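Local coordinates for glutathione S-transferase 2 (Heligmosomoides polygyrus, PDB 1TW9), which probably catalyses the conjugation of glutathione to electrophilic substrates, releasing a halide and a proton when the substrate is an organic halide, at residues 52-55 with 60-63; 138-141 with 147-150. One frame throughout, in Å; residues are numbered along the deposited sequence.

Contact 1 (52-55 with 60-63); sequences PVLE and QLAQ
Two hydrogens converge on Leu54 O. The amide of Leu61 donates to it across 2.8 Å from Leu61 N to Leu54 O, nearly in line with the carbonyl bond, and the alpha hydrogen of Gln60 adds a weaker C-H...O contact. The return bond, Leu54 N to Leu61 O at 2.8 Å, is almost straight at its hydrogen (167°), but the donor tilts 23° from the carbonyl plane. Leu54 and Leu61 are thus a hydrogen-bonded antiparallel pair, flanked by the non-hydrogen-bonded pair Glu55 and Gln60. This is the hairpin 53-56/59-62 that completes the sheet of the thioredoxin-like domain, with strand 59-62 at its edge and the cis-proline of that fold, Pro52, leading in. The two leucines share the face turned to Tyr70 of helix 64-75, although their own CD2 methyls only graze each other. On the other face Val53 spreads its branches: CG1 lies 3.9 Å from Gln60 CB, whereas CG2 meets Ala62 CB at 4.1 Å. Gln60 sets its CG anti to the carbonyl carbon and runs on extended (chi2 -179°), a course that takes it alongside Glu55, with amide and carboxylate almost perpendicular. A water joins them, 2.8 Å from both Glu55 OE2 and Gln60 NE2, and Gln60 NE2 donates also to Thr45 O. Beyond the last direct bond, a second water bridges the chains, giving a hydrogen to Pro52 O (2.7 Å) and accepting one from Gln63 N, at the N-cap of helix 64-75.

Contact 2 (138-141 with 147-150); sequences KFLK and FLVG. Unlike the reference sequence in segment 138-141: Leu140 (reference Pro).
Leu140 and Leu148 meet methyl to methyl, CD2 against CD2 at 3.6 Å, where the last turn of helix 119-142 faces the loop leading to helix 155-170. This is a helix-to-loop contact in the all-helical C-terminal domain of the glutathione transferase fold, and no direct hydrogen bond spans it. Both leucines place CG anti to the carbonyl carbon (chi1 -63° in Leu140, -77° in Leu148), and their side chains then slant across one another. The same Leu140 CD2 also reaches the backbone of the loop, 3.9 Å from Phe147 O, while Leu148 CD2 also lies 4.2 Å from Phe139 CB. The Phe139 ring offers an edge rather than a face: Leu148 O lies near the ring plane, with Phe139 CD2 its closest ring atom. Phe139 O and Leu148 O, 4.1 Å apart and both acceptors, are bridged by a water that donates to each, at 2.8 Å and 2.7 Å respectively. Around this first shell, His184 of helix 179-189 packs on both leucines, Val156 and Val160 of helix 155-170 touch Leu148, and Leu91 of helix 82-101 borders Phe139. The loop is pinned through its backbone. Asp157 OD1, in the first turn of helix 155-170, accepts from Leu148 N and so ties the loop to the start of the next helix. Within the loop, Ser145 OG accepts the N-H of Phe147 and donates to Gly150 O.

Contacts 1 and 2 sit on opposite sides of the chain's centre, 29 Å apart between centres and about 18 Å between nearest atoms, one in the thioredoxin-like domain and the other in the helical domain. The dimer gives both a share in one interface. Leu61 of contact 1 packs on Ala86 of the second subunit, and in its own chain helix 82-101 borders contact 2. Pro47 touches Gln60 within a chain, and its counterpart in the second subunit accepts a hydrogen bond from Lys138 NZ through its backbone O. Contact 1 lies closer to the probable glutathione site, which in this family adjoins the cis-proline loop.

Contact 1 (52-55 with 60-63)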
ATOM      1  N   PRO A  52     -12.186   6.017   3.273  1.00 31.91           N
ATOM      2  CA  PRO A  52     -12.317   7.301   2.637  1.00 30.86           C
ATOM      3  C   PRO A  52     -12.284   7.205   1.128  1.00 30.92           C
ATOM      4  O   PRO A  52     -11.780   6.227   0.575  1.00 31.20           O
ATOM      5  CB  PRO A  52     -11.018   7.985   3.047  1.00 30.89           C
ATOM      6  CG  PRO A  52     -10.078   6.881   3.193  1.00 32.86           C
ATOM      7  CD  PRO A  52     -10.877   5.884   3.924  1.00 32.67           C
ATOM      8  N   VAL A  53     -12.868   8.202   0.493  1.00 31.59           N
ATOM      9  CA  VAL A  53     -12.761   8.350  -0.932  1.00 30.51           C
ATOM     10  C   VAL A  53     -12.467   9.805  -1.182  1.00 30.39           C
ATOM     11  O   VAL A  53     -13.189  10.690  -0.671  1.00 31.35           O
ATOM     12  CB  VAL A  53     -14.091   7.961  -1.628  1.00 31.40           C
ATOM     13  CG1 VAL A  53     -14.099   8.297  -3.122  1.00 29.05           C
ATOM     14  CG2 VAL A  53     -14.353   6.493  -1.461  1.00 30.02           C
ATOM     15  N   LEU A  54     -11.507  10.050  -2.082  1.00 30.64           N
ATOM     16  CA  LEU A  54     -11.184  11.394  -2.538  1.00 30.50           C
ATOM     17  C   LEU A  54     -11.851  11.602  -3.873  1.00 30.56           C
ATOM     18  O   LEU A  54     -11.822  10.697  -4.677  1.00 31.44           O
ATOM     19  CB  LEU A  54      -9.655  11.491  -2.722  1.00 29.85           C
ATOM     20  CG  LEU A  54      -9.110  12.819  -3.265  1.00 31.87           C
ATOM     21  CD1 LEU A  54      -9.269  13.916  -2.220  1.00 30.71           C
ATOM     22  CD2 LEU A  54      -7.714  12.585  -3.725  1.00 33.17           C
ATOM     23  N   GLU A  55     -12.407  12.768  -4.136  1.00 30.43           N
ATOM     24  CA  GLU A  55     -12.698  13.197  -5.481  1.00 31.51           C
ATOM     25  C   GLU A  55     -11.761  14.318  -5.874  1.00 32.69           C
ATOM     26  O   GLU A  55     -11.619  15.301  -5.125  1.00 32.89           O
ATOM     27  CB  GLU A  55     -14.119  13.688  -5.605  1.00 32.04           C
ATOM     28  CG  GLU A  55     -15.115  12.566  -5.398  1.00 32.91           C
ATOM     29  CD  GLU A  55     -16.528  12.923  -5.799  1.00 35.56           C
ATOM     30  OE1 GLU A  55     -16.758  14.041  -6.330  1.00 40.96           O
ATOM     31  OE2 GLU A  55     -17.411  12.059  -5.612  1.00 40.23           O
ATOM     32  N   GLN A  60     -13.324   9.862  -8.620  1.00 31.11           N
ATOM     33  CA  GLN A  60     -13.103   9.183  -7.338  1.00 30.67           C
ATOM     34  C   GLN A  60     -11.805   8.391  -7.303  1.00 30.45           C
ATOM     35  O   GLN A  60     -11.458   7.713  -8.266  1.00 30.99           O
ATOM     36  CB  GLN A  60     -14.220   8.204  -7.013  1.00 30.21           C
ATOM     37  CG  GLN A  60     -15.580   8.776  -6.857  1.00 31.14           C
ATOM     38  CD  GLN A  60     -16.553   7.708  -6.515  1.00 30.88           C
ATOM     39  OE1 GLN A  60     -16.657   6.733  -7.274  1.00 32.92           O
ATOM     40  NE2 GLN A  60     -17.286   7.866  -5.388  1.00 34.61           N
ATOM     41  N   LEU A  61     -11.184   8.426  -6.137  1.00 30.86           N
ATOM     42  CA  LEU A  61     -10.033   7.625  -5.807  1.00 30.50           C
ATOM     43  C   LEU A  61     -10.213   7.120  -4.378  1.00 31.20           C
ATOM     44  O   LEU A  61     -10.307   7.941  -3.429  1.00 31.88           O
ATOM     45  CB  LEU A  61      -8.770   8.460  -5.858  1.00 31.57           C
ATOM     46  CG  LEU A  61      -7.436   7.799  -5.341  1.00 31.27           C
ATOM     47  CD1 LEU A  61      -7.056   6.566  -6.185  1.00 32.23           C
ATOM     48  CD2 LEU A  61      -6.289   8.764  -5.255  1.00 30.32           C
ATOM     49  N   ALA A  62     -10.230   5.803  -4.255  1.00 30.07           N
ATOM     50  CA  ALA A  62     -10.469   5.173  -2.957  1.00 30.60           C
ATOM     51  C   ALA A  62      -9.138   4.653  -2.388  1.00 30.37           C
ATOM     52  O   ALA A  62      -8.110   4.683  -3.043  1.00 31.27           O
ATOM     53  CB  ALA A  62     -11.444   4.039  -3.079  1.00 30.71           C
ATOM     54  N   GLN A  63      -9.204   4.204  -1.146  1.00 31.71           N
ATOM     55  CA  GLN A  63      -8.147   3.496  -0.428  1.00 31.26           C
ATOM     56  C   GLN A  63      -7.170   4.519   0.202  1.00 31.13           C
ATOM     57  O   GLN A  63      -6.471   5.262  -0.461  1.00 31.75           O
ATOM     58  CB  GLN A  63      -7.431   2.462  -1.245  1.00 32.34           C
ATOM     59  CG  GLN A  63      -8.295   1.333  -1.774  1.00 30.98           C
ATOM     60  CD  GLN A  63      -8.686   0.357  -0.713  1.00 33.33           C
ATOM     61  OE1 GLN A  63      -9.593  -0.434  -0.906  1.00 37.52           O
ATOM     62  NE2 GLN A  63      -8.027   0.437   0.433  1.00 37.84           N
TER
HETATM   63  O   HOH W   1     -11.183   3.655   1.177  1.00 24.76           O
HETATM   64  O   HOH W   2     -17.111  10.069  -3.628  1.00 28.73           O

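Contact 2 (138-141 with 147-150)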
ATOM      1  N   LYS A 138      15.482   2.462  13.720  1.00 30.99           N
ATOM      2  CA  LYS A 138      16.582   2.170  12.827  1.00 32.68           C
ATOM      3  C   LYS A 138      16.585   3.131  11.628  1.00 31.41           C
ATOM      4  O   LYS A 138      17.622   3.648  11.307  1.00 31.71           O
ATOM      5  CB  LYS A 138      16.493   0.708  12.426  1.00 32.95           C
ATOM      6  CG  LYS A 138      17.303   0.272  11.353  1.00 35.53           C
ATOM      7  CD  LYS A 138      17.135  -1.271  11.184  1.00 35.86           C
ATOM      8  CE  LYS A 138      15.876  -1.678  10.320  1.00 37.34           C
ATOM      9  NZ  LYS A 138      15.959  -3.199  10.224  1.00 39.00           N
ATOM     10  N   PHE A 139      15.420   3.407  11.044  1.00 31.50           N
ATOM     11  CA  PHE A 139      15.322   4.391   9.987  1.00 30.79           C
ATOM     12  C   PHE A 139      15.668   5.823  10.479  1.00 31.22           C
ATOM     13  O   PHE A 139      16.439   6.548   9.827  1.00 30.40           O
ATOM     14  CB  PHE A 139      13.934   4.314   9.340  1.00 30.92           C
ATOM     15  CG  PHE A 139      13.829   3.242   8.308  1.00 30.74           C
ATOM     16  CD1 PHE A 139      13.650   1.935   8.646  1.00 31.82           C
ATOM     17  CD2 PHE A 139      13.898   3.562   6.937  1.00 32.37           C
ATOM     18  CE1 PHE A 139      13.508   0.935   7.696  1.00 31.79           C
ATOM     19  CE2 PHE A 139      13.797   2.547   5.978  1.00 31.68           C
ATOM     20  CZ  PHE A 139      13.616   1.241   6.337  1.00 31.84           C
ATOM     21  N   LEU A 140      15.108   6.222  11.623  1.00 30.42           N
ATOM     22  CA  LEU A 140      15.434   7.531  12.192  1.00 31.74           C
ATOM     23  C   LEU A 140      16.908   7.666  12.462  1.00 31.67           C
ATOM     24  O   LEU A 140      17.564   8.698  12.150  1.00 33.28           O
ATOM     25  CB  LEU A 140      14.670   7.760  13.478  1.00 31.81           C
ATOM     26  CG  LEU A 140      13.183   7.788  13.231  1.00 33.06           C
ATOM     27  CD1 LEU A 140      12.295   7.708  14.488  1.00 32.38           C
ATOM     28  CD2 LEU A 140      12.783   9.052  12.468  1.00 32.97           C
ATOM     29  N   LYS A 141      17.490   6.679  13.090  1.00 32.32           N
ATOM     30  CA  LYS A 141      18.839   6.944  13.501  1.00 33.18           C
ATOM     31  C   LYS A 141      19.864   6.914  12.336  1.00 32.34           C
ATOM     32  O   LYS A 141      20.951   7.455  12.470  1.00 32.80           O
ATOM     33  CB  LYS A 141      19.224   6.212  14.749  1.00 34.21           C
ATOM     34  CG  LYS A 141      19.300   4.761  14.671  1.00 38.57           C
ATOM     35  CD  LYS A 141      19.087   4.194  16.116  1.00 40.44           C
ATOM     36  CE  LYS A 141      19.524   5.104  17.263  1.00 43.86           C
ATOM     37  NZ  LYS A 141      18.421   5.155  18.280  1.00 40.85           N
ATOM     38  N   PHE A 147      13.661  13.203   9.831  1.00 29.55           N
ATOM     39  CA  PHE A 147      12.579  12.545   9.121  1.00 30.04           C
ATOM     40  C   PHE A 147      12.869  11.101   8.884  1.00 29.78           C
ATOM     41  O   PHE A 147      14.029  10.635   9.096  1.00 31.91           O
ATOM     42  CB  PHE A 147      12.280  13.261   7.794  1.00 31.38           C
ATOM     43  CG  PHE A 147      12.009  14.715   7.973  1.00 30.88           C
ATOM     44  CD1 PHE A 147      12.955  15.654   7.592  1.00 31.90           C
ATOM     45  CD2 PHE A 147      10.858  15.155   8.588  1.00 30.40           C
ATOM     46  CE1 PHE A 147      12.735  16.989   7.801  1.00 29.77           C
ATOM     47  CE2 PHE A 147      10.641  16.516   8.833  1.00 31.44           C
ATOM     48  CZ  PHE A 147      11.543  17.438   8.395  1.00 31.54           C
ATOM     49  N   LEU A 148      11.842  10.354   8.528  1.00 30.36           N
ATOM     50  CA  LEU A 148      11.996   8.919   8.281  1.00 30.49           C
ATOM     51  C   LEU A 148      12.831   8.627   7.039  1.00 30.96           C
ATOM     52  O   LEU A 148      13.678   7.731   7.063  1.00 32.39           O
ATOM     53  CB  LEU A 148      10.667   8.238   8.258  1.00 30.53           C
ATOM     54  CG  LEU A 148      10.025   7.999   9.628  1.00 31.98           C
ATOM     55  CD1 LEU A 148       8.636   7.610   9.489  1.00 33.16           C
ATOM     56  CD2 LEU A 148      10.832   6.921  10.323  1.00 33.46           C
ATOM     57  N   VAL A 149      12.591   9.386   5.956  1.00 31.18           N
ATOM     58  CA  VAL A 149      13.246   9.180   4.649  1.00 29.54           C
ATOM     59  C   VAL A 149      13.634  10.492   4.093  1.00 29.63           C
ATOM     60  O   VAL A 149      12.778  11.410   3.978  1.00 30.23           O
ATOM     61  CB  VAL A 149      12.333   8.412   3.594  1.00 31.77           C
ATOM     62  CG1 VAL A 149      12.976   8.282   2.251  1.00 28.45           C
ATOM     63  CG2 VAL A 149      11.978   7.018   4.129  1.00 28.49           C
ATOM     64  N   GLY A 150      14.911  10.627   3.724  1.00 30.01           N
ATOM     65  CA  GLY A 150      15.333  11.813   3.072  1.00 31.46           C
ATOM     66  C   GLY A 150      15.395  13.010   3.985  1.00 30.30           C
ATOM     67  O   GLY A 150      15.265  12.931   5.184  1.00 32.84           O
TER
HETATM   68  O   HOH W   3      16.146   6.597   7.045  1.00 27.38           O